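Local coordinates for choline kinase (Cryptosporidium parvum, PDB 3MES), which probably phosphorylates choline, and perhaps ethanolamine, using ATP, and is seen here with ADP and magnesium bound, at residues Ile135-Ile139 / Glu149-Asp153; Asn84-Ser90 / Arg104-Tyr110. All coordinates share one frame; numbering follows the deposited sequence.

Contact 1. Residues Ile135-Ile139 / Glu149-Asp153. With ADP (adenosine-5'-diphosphate), chain I.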
ATOM      1  N   ILE B 135       9.626  -0.762  11.789  1.00 21.03           N
ATOM      2  CA  ILE B 135       8.314  -1.355  11.565  1.00 20.65           C
ATOM      3  C   ILE B 135       7.321  -0.866  12.618  1.00 20.39           C
ATOM      4  O   ILE B 135       6.278  -0.307  12.284  1.00 20.27           O
ATOM      5  CB  ILE B 135       8.369  -2.891  11.563  1.00 20.70           C
ATOM      6  CG1 ILE B 135       9.030  -3.388  10.274  1.00 20.58           C
ATOM      7  CG2 ILE B 135       6.966  -3.463  11.702  1.00 20.41           C
ATOM      8  CD1 ILE B 135       9.206  -4.889  10.213  1.00 20.62           C
ATOM      9  N   ALA B 136       7.658  -1.072  13.887  1.00 20.02           N
ATOM     10  CA  ALA B 136       6.840  -0.574  14.988  1.00 19.80           C
ATOM     11  C   ALA B 136       7.048   0.931  15.170  1.00 19.64           C
ATOM     12  O   ALA B 136       8.017   1.492  14.660  1.00 19.31           O
ATOM     13  CB  ALA B 136       7.174  -1.315  16.271  1.00 19.70           C
ATOM     14  N   PRO B 137       6.129   1.590  15.893  1.00 19.57           N
ATOM     15  CA  PRO B 137       6.252   3.026  16.127  1.00 19.65           C
ATOM     16  C   PRO B 137       7.612   3.367  16.724  1.00 19.72           C
ATOM     17  O   PRO B 137       8.114   2.636  17.576  1.00 19.72           O
ATOM     18  CB  PRO B 137       5.140   3.313  17.140  1.00 19.61           C
ATOM     19  CG  PRO B 137       4.135   2.235  16.910  1.00 19.55           C
ATOM     20  CD  PRO B 137       4.928   1.020  16.526  1.00 19.50           C
ATOM     21  N   ASN B 138       8.204   4.464  16.270  1.00 19.91           N
ATOM     22  CA  ASN B 138       9.518   4.875  16.748  1.00 20.24           C
ATOM     23  C   ASN B 138       9.541   5.171  18.248  1.00 20.24           C
ATOM     24  O   ASN B 138       8.606   5.761  18.786  1.00 20.14           O
ATOM     25  CB  ASN B 138      10.009   6.098  15.970  1.00 20.31           C
ATOM     26  CG  ASN B 138      11.479   6.381  16.198  1.00 20.90           C
ATOM     27  OD1 ASN B 138      11.899   7.538  16.272  1.00 21.71           O
ATOM     28  ND2 ASN B 138      12.273   5.321  16.312  1.00 21.25           N
ATOM     29  N   ILE B 139      10.614   4.752  18.916  1.00 20.34           N
ATOM     30  CA  ILE B 139      10.814   5.069  20.325  1.00 20.44           C
ATOM     31  C   ILE B 139      11.621   6.353  20.453  1.00 20.64           C
ATOM     32  O   ILE B 139      12.745   6.440  19.963  1.00 20.73           O
ATOM     33  CB  ILE B 139      11.570   3.945  21.065  1.00 20.47           C
ATOM     34  CG1 ILE B 139      10.722   2.677  21.152  1.00 20.28           C
ATOM     35  CG2 ILE B 139      11.972   4.399  22.464  1.00 20.32           C
ATOM     36  CD1 ILE B 139      11.463   1.504  21.753  1.00 19.80           C
ATOM     37  N   GLU B 149       6.614   7.113  22.615  1.00 23.03           N
ATOM     38  CA  GLU B 149       6.542   6.604  21.252  1.00 23.07           C
ATOM     39  C   GLU B 149       6.076   7.666  20.269  1.00 23.24           C
ATOM     40  O   GLU B 149       5.407   8.631  20.641  1.00 23.21           O
ATOM     41  CB  GLU B 149       5.574   5.425  21.165  1.00 22.97           C
ATOM     42  CG  GLU B 149       5.879   4.266  22.083  1.00 22.79           C
ATOM     43  CD  GLU B 149       4.851   3.162  21.949  1.00 22.31           C
ATOM     44  OE1 GLU B 149       4.057   3.211  20.985  1.00 21.68           O
ATOM     45  OE2 GLU B 149       4.832   2.253  22.804  1.00 22.25           O
ATOM     46  N   GLU B 150       6.425   7.463  19.004  1.00 23.39           N
ATOM     47  CA  GLU B 150       5.858   8.236  17.917  1.00 23.52           C
ATOM     48  C   GLU B 150       4.357   7.976  17.870  1.00 23.54           C
ATOM     49  O   GLU B 150       3.919   6.824  17.922  1.00 23.58           O
ATOM     50  CB  GLU B 150       6.500   7.813  16.597  1.00 23.60           C
ATOM     51  CG  GLU B 150       5.704   8.177  15.365  1.00 24.24           C
ATOM     52  CD  GLU B 150       6.285   7.569  14.101  1.00 25.54           C
ATOM     53  OE1 GLU B 150       7.046   6.582  14.204  1.00 25.80           O
ATOM     54  OE2 GLU B 150       5.975   8.078  13.004  1.00 26.16           O
ATOM     55  N   PHE B 151       3.565   9.039  17.787  1.00 23.43           N
ATOM     56  CA  PHE B 151       2.124   8.870  17.673  1.00 23.37           C
ATOM     57  C   PHE B 151       1.718   8.628  16.224  1.00 23.24           C
ATOM     58  O   PHE B 151       1.821   9.519  15.383  1.00 23.10           O
ATOM     59  CB  PHE B 151       1.370  10.077  18.238  1.00 23.38           C
ATOM     60  CG  PHE B 151      -0.125   9.935  18.166  1.00 23.65           C
ATOM     61  CD1 PHE B 151      -0.819   9.253  19.152  1.00 23.51           C
ATOM     62  CD2 PHE B 151      -0.836  10.470  17.104  1.00 23.78           C
ATOM     63  CE1 PHE B 151      -2.193   9.114  19.086  1.00 23.66           C
ATOM     64  CE2 PHE B 151      -2.211  10.336  17.032  1.00 23.98           C
ATOM     65  CZ  PHE B 151      -2.891   9.655  18.026  1.00 23.69           C
ATOM     66  N   ILE B 152       1.264   7.411  15.941  1.00 23.18           N
ATOM     67  CA  ILE B 152       0.750   7.065  14.623  1.00 23.07           C
ATOM     68  C   ILE B 152      -0.652   7.639  14.463  1.00 23.15           C
ATOM     69  O   ILE B 152      -1.622   7.074  14.966  1.00 23.06           O
ATOM     70  CB  ILE B 152       0.685   5.539  14.439  1.00 23.07           C
ATOM     71  CG1 ILE B 152       2.050   4.906  14.733  1.00 22.93           C
ATOM     72  CG2 ILE B 152       0.184   5.185  13.041  1.00 22.74           C
ATOM     73  CD1 ILE B 152       3.217   5.585  14.035  1.00 22.77           C
ATOM     74  N   ASP B 153      -0.761   8.767  13.770  1.00 23.32           N
ATOM     75  CA  ASP B 153      -2.052   9.434  13.639  1.00 23.58           C
ATOM     76  C   ASP B 153      -2.806   8.969  12.400  1.00 23.42           C
ATOM     77  O   ASP B 153      -2.450   9.307  11.272  1.00 23.51           O
ATOM     78  CB  ASP B 153      -1.897  10.960  13.644  1.00 23.71           C
ATOM     79  CG  ASP B 153      -1.253  11.486  12.379  1.00 24.51           C
ATOM     80  OD1 ASP B 153      -0.276  10.865  11.905  1.00 25.83           O
ATOM     81  OD2 ASP B 153      -1.719  12.523  11.859  1.00 25.38           O
TER
HETATM   82  PB  ADP I 425      -2.370  -2.234  26.102  1.00 25.25           P
HETATM   83  O1B ADP I 425      -2.892  -1.737  27.430  1.00 25.82           O
HETATM   84  O2B ADP I 425      -0.867  -2.345  26.022  1.00 25.37           O
HETATM   85  O3B ADP I 425      -3.121  -3.428  25.558  1.00 25.78           O
HETATM   86  PA  ADP I 425      -2.498  -1.102  23.508  1.00 24.67           P
HETATM   87  O1A ADP I 425      -3.124  -2.366  22.969  1.00 24.49           O
HETATM   88  O2A ADP I 425      -1.057  -0.777  23.210  1.00 25.10           O
HETATM   89  O3A ADP I 425      -2.722  -1.027  25.102  1.00 24.92           O
HETATM   90  O5' ADP I 425      -3.411   0.135  23.047  1.00 24.63           O
HETATM   91  C5' ADP I 425      -3.119   0.843  21.852  1.00 24.68           C
HETATM   92  C4' ADP I 425      -4.389   1.549  21.416  1.00 24.31           C
HETATM   93  O4' ADP I 425      -4.243   2.947  21.649  1.00 24.16           O
HETATM   94  C3' ADP I 425      -4.610   1.356  19.927  1.00 24.43           C
HETATM   95  O3' ADP I 425      -5.874   0.732  19.702  1.00 25.27           O
HETATM   96  C2' ADP I 425      -4.588   2.745  19.333  1.00 24.27           C
HETATM   97  O2' ADP I 425      -5.928   3.161  19.063  1.00 24.03           O
HETATM   98  C1' ADP I 425      -3.974   3.611  20.418  1.00 24.07           C
HETATM   99  N9  ADP I 425      -2.504   3.656  20.238  1.00 23.82           N
HETATM  100  C8  ADP I 425      -1.608   2.899  20.900  1.00 23.86           C
HETATM  101  N7  ADP I 425      -0.339   3.182  20.510  1.00 23.35           N
HETATM  102  C5  ADP I 425      -0.416   4.144  19.573  1.00 23.63           C
HETATM  103  C6  ADP I 425       0.551   4.902  18.743  1.00 23.48           C
HETATM  104  N6  ADP I 425       1.883   4.677  18.845  1.00 23.34           N
HETATM  105  N1  ADP I 425       0.055   5.824  17.886  1.00 23.44           N
HETATM  106  C2  ADP I 425      -1.268   6.053  17.779  1.00 23.64           C
HETATM  107  N3  ADP I 425      -2.202   5.407  18.499  1.00 23.57           N
HETATM  108  C4  ADP I 425      -1.845   4.456  19.397  1.00 23.81           C
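Asn-138 and Glu-150 grip each other twice. The amide N of Glu-150 donates to Asn-138 O at 2.8 Å, in the carbonyl plane, and Asn-138 N returns a bond of 3.2 Å to Glu-150 OE1, taken on the anti lone pair of the carboxylate. With CG of Glu-150 anti to the backbone N (chi1 160°) and the chain extended, the carboxylate is carried out alongside the loop, where OE1 meets Asn-138 N. Its own carbonyl stays available for the nucleotide: ADP N6 donates to Glu-150 O at 3.1 Å, while Ile-152 N donates to ADP N1 at 2.8 Å. Glu-149 OE1 adds a weak bond to N6, and its other oxygen, OE2, is held by Arg-147. Pro-137, compact and apolar, sets CG 4.0 Å from Ile-152 CG1, the two side chains crossing at about a right angle beside the amino group. Over one face of the Phe-151 ring lies ADP C2, offset toward the rim. Farther out, a hydrogen bond between Ser-131 OG and Pro-137 O joins the loop to helix 120-132. Paired backbone bonds to N6 and N1 from residues two apart are the signature of the adenine-binding hinge in the protein-kinase-like fold.

Contact 2. Residues Asn84-Ser90 / Arg104-Tyr110. With ADP (adenosine-5'-diphosphate), chain I.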
ATOM      1  N   ASN B  84      -1.814  -1.028  30.118  1.00 26.12           N
ATOM      2  CA  ASN B  84      -0.977   0.123  30.429  1.00 25.95           C
ATOM      3  C   ASN B  84      -1.735   1.442  30.439  1.00 25.79           C
ATOM      4  O   ASN B  84      -2.845   1.536  29.917  1.00 25.70           O
ATOM      5  CB  ASN B  84       0.190   0.202  29.441  1.00 25.97           C
ATOM      6  CG  ASN B  84       1.001  -1.077  29.399  1.00 25.89           C
ATOM      7  OD1 ASN B  84       1.574  -1.496  30.404  1.00 25.65           O
ATOM      8  ND2 ASN B  84       1.054  -1.704  28.229  1.00 25.95           N
ATOM      9  N   GLN B  85      -1.126   2.458  31.041  1.00 25.58           N
ATOM     10  CA  GLN B  85      -1.691   3.799  31.033  1.00 25.41           C
ATOM     11  C   GLN B  85      -1.181   4.544  29.808  1.00 25.16           C
ATOM     12  O   GLN B  85       0.010   4.816  29.688  1.00 25.18           O
ATOM     13  CB  GLN B  85      -1.308   4.555  32.303  1.00 25.48           C
ATOM     14  CG  GLN B  85      -1.688   3.848  33.592  1.00 25.96           C
ATOM     15  CD  GLN B  85      -1.338   4.664  34.823  1.00 26.88           C
ATOM     16  OE1 GLN B  85      -1.762   5.812  34.960  1.00 27.51           O
ATOM     17  NE2 GLN B  85      -0.562   4.074  35.726  1.00 26.83           N
ATOM     18  N   LEU B  86      -2.088   4.864  28.891  1.00 24.86           N
ATOM     19  CA  LEU B  86      -1.707   5.517  27.649  1.00 24.50           C
ATOM     20  C   LEU B  86      -2.174   6.964  27.616  1.00 24.36           C
ATOM     21  O   LEU B  86      -3.277   7.287  28.056  1.00 24.22           O
ATOM     22  CB  LEU B  86      -2.264   4.753  26.445  1.00 24.43           C
ATOM     23  CG  LEU B  86      -1.899   3.268  26.347  1.00 24.43           C
ATOM     24  CD1 LEU B  86      -2.413   2.673  25.040  1.00 24.33           C
ATOM     25  CD2 LEU B  86      -0.397   3.062  26.477  1.00 23.88           C
ATOM     26  N   PHE B  87      -1.324   7.835  27.089  1.00 24.30           N
ATOM     27  CA  PHE B  87      -1.661   9.243  26.957  1.00 24.29           C
ATOM     28  C   PHE B  87      -1.240   9.744  25.589  1.00 24.35           C
ATOM     29  O   PHE B  87      -0.158   9.417  25.106  1.00 24.27           O
ATOM     30  CB  PHE B  87      -0.956  10.074  28.034  1.00 24.23           C
ATOM     31  CG  PHE B  87      -1.232   9.619  29.438  1.00 24.15           C
ATOM     32  CD1 PHE B  87      -2.285  10.156  30.161  1.00 24.03           C
ATOM     33  CD2 PHE B  87      -0.428   8.666  30.040  1.00 23.86           C
ATOM     34  CE1 PHE B  87      -2.538   9.742  31.458  1.00 24.34           C
ATOM     35  CE2 PHE B  87      -0.674   8.248  31.338  1.00 24.17           C
ATOM     36  CZ  PHE B  87      -1.731   8.787  32.047  1.00 24.01           C
ATOM     37  N   VAL B  88      -2.098  10.537  24.961  1.00 24.57           N
ATOM     38  CA  VAL B  88      -1.711  11.237  23.753  1.00 24.85           C
ATOM     39  C   VAL B  88      -1.308  12.654  24.136  1.00 25.16           C
ATOM     40  O   VAL B  88      -2.128  13.433  24.623  1.00 25.09           O
ATOM     41  CB  VAL B  88      -2.842  11.276  22.718  1.00 24.79           C
ATOM     42  CG1 VAL B  88      -2.325  11.831  21.404  1.00 24.61           C
ATOM     43  CG2 VAL B  88      -3.420   9.884  22.513  1.00 24.97           C
ATOM     44  N   VAL B  89      -0.035  12.975  23.933  1.00 25.55           N
ATOM     45  CA  VAL B  89       0.485  14.289  24.280  1.00 25.98           C
ATOM     46  C   VAL B  89       0.716  15.108  23.019  1.00 26.38           C
ATOM     47  O   VAL B  89       1.609  14.805  22.228  1.00 26.38           O
ATOM     48  CB  VAL B  89       1.800  14.183  25.071  1.00 25.93           C
ATOM     49  CG1 VAL B  89       2.253  15.560  25.530  1.00 25.75           C
ATOM     50  CG2 VAL B  89       1.628  13.247  26.261  1.00 25.69           C
ATOM     51  N   SER B  90      -0.091  16.145  22.837  1.00 26.96           N
ATOM     52  CA  SER B  90      -0.034  16.948  21.622  1.00 27.59           C
ATOM     53  C   SER B  90       0.410  18.380  21.889  1.00 28.02           C
ATOM     54  O   SER B  90       0.285  18.889  23.002  1.00 28.00           O
ATOM     55  CB  SER B  90      -1.401  16.964  20.934  1.00 27.53           C
ATOM     56  OG  SER B  90      -1.893  15.651  20.740  1.00 27.71           O
ATOM     57  N   ARG B 104       2.744  15.282  18.011  1.00 26.23           N
ATOM     58  CA  ARG B 104       1.998  14.403  18.903  1.00 26.07           C
ATOM     59  C   ARG B 104       2.843  13.182  19.243  1.00 25.65           C
ATOM     60  O   ARG B 104       3.581  12.679  18.399  1.00 25.62           O
ATOM     61  CB  ARG B 104       0.681  13.965  18.256  1.00 26.21           C
ATOM     62  CG  ARG B 104      -0.291  15.107  17.991  1.00 27.38           C
ATOM     63  CD  ARG B 104      -1.365  14.722  16.978  1.00 28.91           C
ATOM     64  NE  ARG B 104      -2.354  13.798  17.530  1.00 30.36           N
ATOM     65  CZ  ARG B 104      -3.404  14.172  18.256  1.00 31.09           C
ATOM     66  NH1 ARG B 104      -3.600  15.456  18.530  1.00 31.43           N
ATOM     67  NH2 ARG B 104      -4.257  13.265  18.714  1.00 31.42           N
ATOM     68  N   ILE B 105       2.747  12.716  20.483  1.00 25.18           N
ATOM     69  CA  ILE B 105       3.442  11.502  20.889  1.00 24.83           C
ATOM     70  C   ILE B 105       2.536  10.611  21.726  1.00 24.70           C
ATOM     71  O   ILE B 105       1.480  11.042  22.191  1.00 24.65           O
ATOM     72  CB  ILE B 105       4.748  11.798  21.669  1.00 24.73           C
ATOM     73  CG1 ILE B 105       4.444  12.418  23.036  1.00 24.54           C
ATOM     74  CG2 ILE B 105       5.679  12.678  20.849  1.00 24.54           C
ATOM     75  CD1 ILE B 105       3.986  11.413  24.076  1.00 23.88           C
ATOM     76  N   LEU B 106       2.957   9.362  21.903  1.00 24.54           N
ATOM     77  CA  LEU B 106       2.211   8.398  22.699  1.00 24.49           C
ATOM     78  C   LEU B 106       3.000   8.093  23.968  1.00 24.49           C
ATOM     79  O   LEU B 106       4.090   7.530  23.907  1.00 24.41           O
ATOM     80  CB  LEU B 106       1.973   7.119  21.888  1.00 24.42           C
ATOM     81  CG  LEU B 106       1.054   6.032  22.449  1.00 24.28           C
ATOM     82  CD1 LEU B 106       1.717   5.286  23.599  1.00 24.10           C
ATOM     83  CD2 LEU B 106      -0.283   6.622  22.874  1.00 24.32           C
ATOM     84  N   PHE B 107       2.454   8.488  25.114  1.00 24.68           N
ATOM     85  CA  PHE B 107       3.131   8.280  26.391  1.00 24.87           C
ATOM     86  C   PHE B 107       2.629   7.002  27.047  1.00 25.07           C
ATOM     87  O   PHE B 107       1.474   6.919  27.454  1.00 25.10           O
ATOM     88  CB  PHE B 107       2.902   9.473  27.320  1.00 24.82           C
ATOM     89  CG  PHE B 107       3.913   9.585  28.428  1.00 24.68           C
ATOM     90  CD1 PHE B 107       4.973  10.474  28.330  1.00 24.45           C
ATOM     91  CD2 PHE B 107       3.805   8.804  29.566  1.00 24.44           C
ATOM     92  CE1 PHE B 107       5.905  10.581  29.346  1.00 24.02           C
ATOM     93  CE2 PHE B 107       4.735   8.908  30.587  1.00 24.34           C
ATOM     94  CZ  PHE B 107       5.786   9.798  30.475  1.00 24.04           C
ATOM     95  N   ARG B 108       3.507   6.010  27.152  1.00 25.33           N
ATOM     96  CA  ARG B 108       3.122   4.704  27.671  1.00 25.68           C
ATOM     97  C   ARG B 108       3.738   4.420  29.037  1.00 26.09           C
ATOM     98  O   ARG B 108       4.958   4.414  29.188  1.00 26.05           O
ATOM     99  CB  ARG B 108       3.518   3.604  26.679  1.00 25.54           C
ATOM    100  CG  ARG B 108       3.238   2.195  27.165  1.00 24.98           C
ATOM    101  CD  ARG B 108       3.732   1.156  26.165  1.00 23.97           C
ATOM    102  NE  ARG B 108       2.996   1.205  24.904  1.00 23.29           N
ATOM    103  CZ  ARG B 108       1.858   0.553  24.677  1.00 23.07           C
ATOM    104  NH1 ARG B 108       1.320  -0.196  25.631  1.00 22.87           N
ATOM    105  NH2 ARG B 108       1.258   0.649  23.499  1.00 22.60           N
ATOM    106  N   ILE B 109       2.884   4.183  30.027  1.00 26.66           N
ATOM    107  CA  ILE B 109       3.340   3.781  31.351  1.00 27.29           C
ATOM    108  C   ILE B 109       2.965   2.324  31.616  1.00 27.78           C
ATOM    109  O   ILE B 109       1.792   1.960  31.571  1.00 27.84           O
ATOM    110  CB  ILE B 109       2.753   4.684  32.452  1.00 27.25           C
ATOM    111  CG1 ILE B 109       3.086   6.151  32.169  1.00 27.21           C
ATOM    112  CG2 ILE B 109       3.281   4.267  33.817  1.00 27.24           C
ATOM    113  CD1 ILE B 109       2.705   7.093  33.290  1.00 27.29           C
ATOM    114  N   TYR B 110       3.966   1.493  31.887  1.00 28.41           N
ATOM    115  CA  TYR B 110       3.744   0.059  32.044  1.00 29.04           C
ATOM    116  C   TYR B 110       2.931  -0.275  33.291  1.00 29.50           C
ATOM    117  O   TYR B 110       3.354   0.007  34.414  1.00 29.60           O
ATOM    118  CB  TYR B 110       5.075  -0.694  32.076  1.00 28.97           C
ATOM    119  CG  TYR B 110       5.964  -0.419  30.885  1.00 29.14           C
ATOM    120  CD1 TYR B 110       5.467  -0.497  29.591  1.00 29.11           C
ATOM    121  CD2 TYR B 110       7.306  -0.093  31.054  1.00 29.21           C
ATOM    122  CE1 TYR B 110       6.276  -0.251  28.500  1.00 29.08           C
ATOM    123  CE2 TYR B 110       8.123   0.155  29.966  1.00 28.99           C
ATOM    124  CZ  TYR B 110       7.602   0.074  28.692  1.00 29.06           C
ATOM    125  OH  TYR B 110       8.407   0.317  27.601  1.00 28.86           O
TER
HETATM  126  PB  ADP I 425      -2.370  -2.234  26.102  1.00 25.25           P
HETATM  127  O1B ADP I 425      -2.892  -1.737  27.430  1.00 25.82           O
HETATM  128  O2B ADP I 425      -0.867  -2.345  26.022  1.00 25.37           O
HETATM  129  O3B ADP I 425      -3.121  -3.428  25.558  1.00 25.78           O
HETATM  130  PA  ADP I 425      -2.498  -1.102  23.508  1.00 24.67           P
HETATM  131  O1A ADP I 425      -3.124  -2.366  22.969  1.00 24.49           O
HETATM  132  O2A ADP I 425      -1.057  -0.777  23.210  1.00 25.10           O
HETATM  133  O3A ADP I 425      -2.722  -1.027  25.102  1.00 24.92           O
HETATM  134  O5' ADP I 425      -3.411   0.135  23.047  1.00 24.63           O
HETATM  135  C5' ADP I 425      -3.119   0.843  21.852  1.00 24.68           C
HETATM  136  C4' ADP I 425      -4.389   1.549  21.416  1.00 24.31           C
HETATM  137  O4' ADP I 425      -4.243   2.947  21.649  1.00 24.16           O
HETATM  138  C3' ADP I 425      -4.610   1.356  19.927  1.00 24.43           C
HETATM  139  O3' ADP I 425      -5.874   0.732  19.702  1.00 25.27           O
HETATM  140  C2' ADP I 425      -4.588   2.745  19.333  1.00 24.27           C
HETATM  141  O2' ADP I 425      -5.928   3.161  19.063  1.00 24.03           O
HETATM  142  C1' ADP I 425      -3.974   3.611  20.418  1.00 24.07           C
HETATM  143  N9  ADP I 425      -2.504   3.656  20.238  1.00 23.82           N
HETATM  144  C8  ADP I 425      -1.608   2.899  20.900  1.00 23.86           C
HETATM  145  N7  ADP I 425      -0.339   3.182  20.510  1.00 23.35           N
HETATM  146  C5  ADP I 425      -0.416   4.144  19.573  1.00 23.63           C
HETATM  147  C6  ADP I 425       0.551   4.902  18.743  1.00 23.48           C
HETATM  148  N6  ADP I 425       1.883   4.677  18.845  1.00 23.34           N
HETATM  149  N1  ADP I 425       0.055   5.824  17.886  1.00 23.44           N
HETATM  150  C2  ADP I 425      -1.268   6.053  17.779  1.00 23.64           C
HETATM  151  N3  ADP I 425      -2.202   5.407  18.499  1.00 23.57           N
HETATM  152  C4  ADP I 425      -1.845   4.456  19.397  1.00 23.81           C
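Strands 85-90 and 104-109 run antiparallel, their axes 4.7 Å apart at closest and 159° between directions, and the hydrogen-bonded pairs Gln-85 with Ile-109, Phe-87 with Phe-107 and Val-89 with Ile-105 each contribute two backbone bonds. The face carrying Leu-86, Leu-106 and Arg-108 meets the nucleotide. Arg-108 bends at chi3 (-66°), bringing its guanidinium to the phosphates: NH2 makes a nearly straight bond of 2.7 Å to ADP O2A, and NH1 reaches O2B at 3.1 Å, so one group spans both phosphates. Leu-86 CD2 sits 3.7 Å above the centre of that guanidinium, an apolar lid, while Glu-149 takes NE in a salt bridge and so helps fix its rotation. In this family's kinase-like N-terminal lobe, such a sheet roofs the nucleotide; here Leu-106 CG packs 3.7 Å from ADP N7. Asn-84 N donates to ADP O1B at 3.0 Å; the Asn-84 side-chain amide accepts a hydrogen bond from Gly-111 N on OD1, with ND2 weakly bonded to O2B. On the other face, hydrophobic residues suit the cover of helix 51-61: Phe-87 and Phe-107 bring their CB atoms within 4.0 Å, and both side chains touch Ile-54. Beside them, Val-89 CB meets Ile-105 CD1 at 3.7 Å, the two side chains pointing the same way.

In the fold
Along the chain, contact 2 closes before contact 1 opens, with helix 120-132 between them. Their centres are 11 Å apart, and both reach the same antiparallel sheet, in which strand 104-109 lies next to strand 146-150. Glu-149 joins them through its backbone too, its carbonyl O probably accepting from Leu-106 N at 2.9 Å. The two contacts serve different parts of the nucleotide, contact 1 reading the adenine edge and contact 2 holding the phosphates and packing against the base; the backbone of Leu-82 and Thr-83 adds further bonds. Glu-149 lies between the two subsites, weakly bonded to N6 through OE1 and paired with the phosphate-binding arginine through OE2.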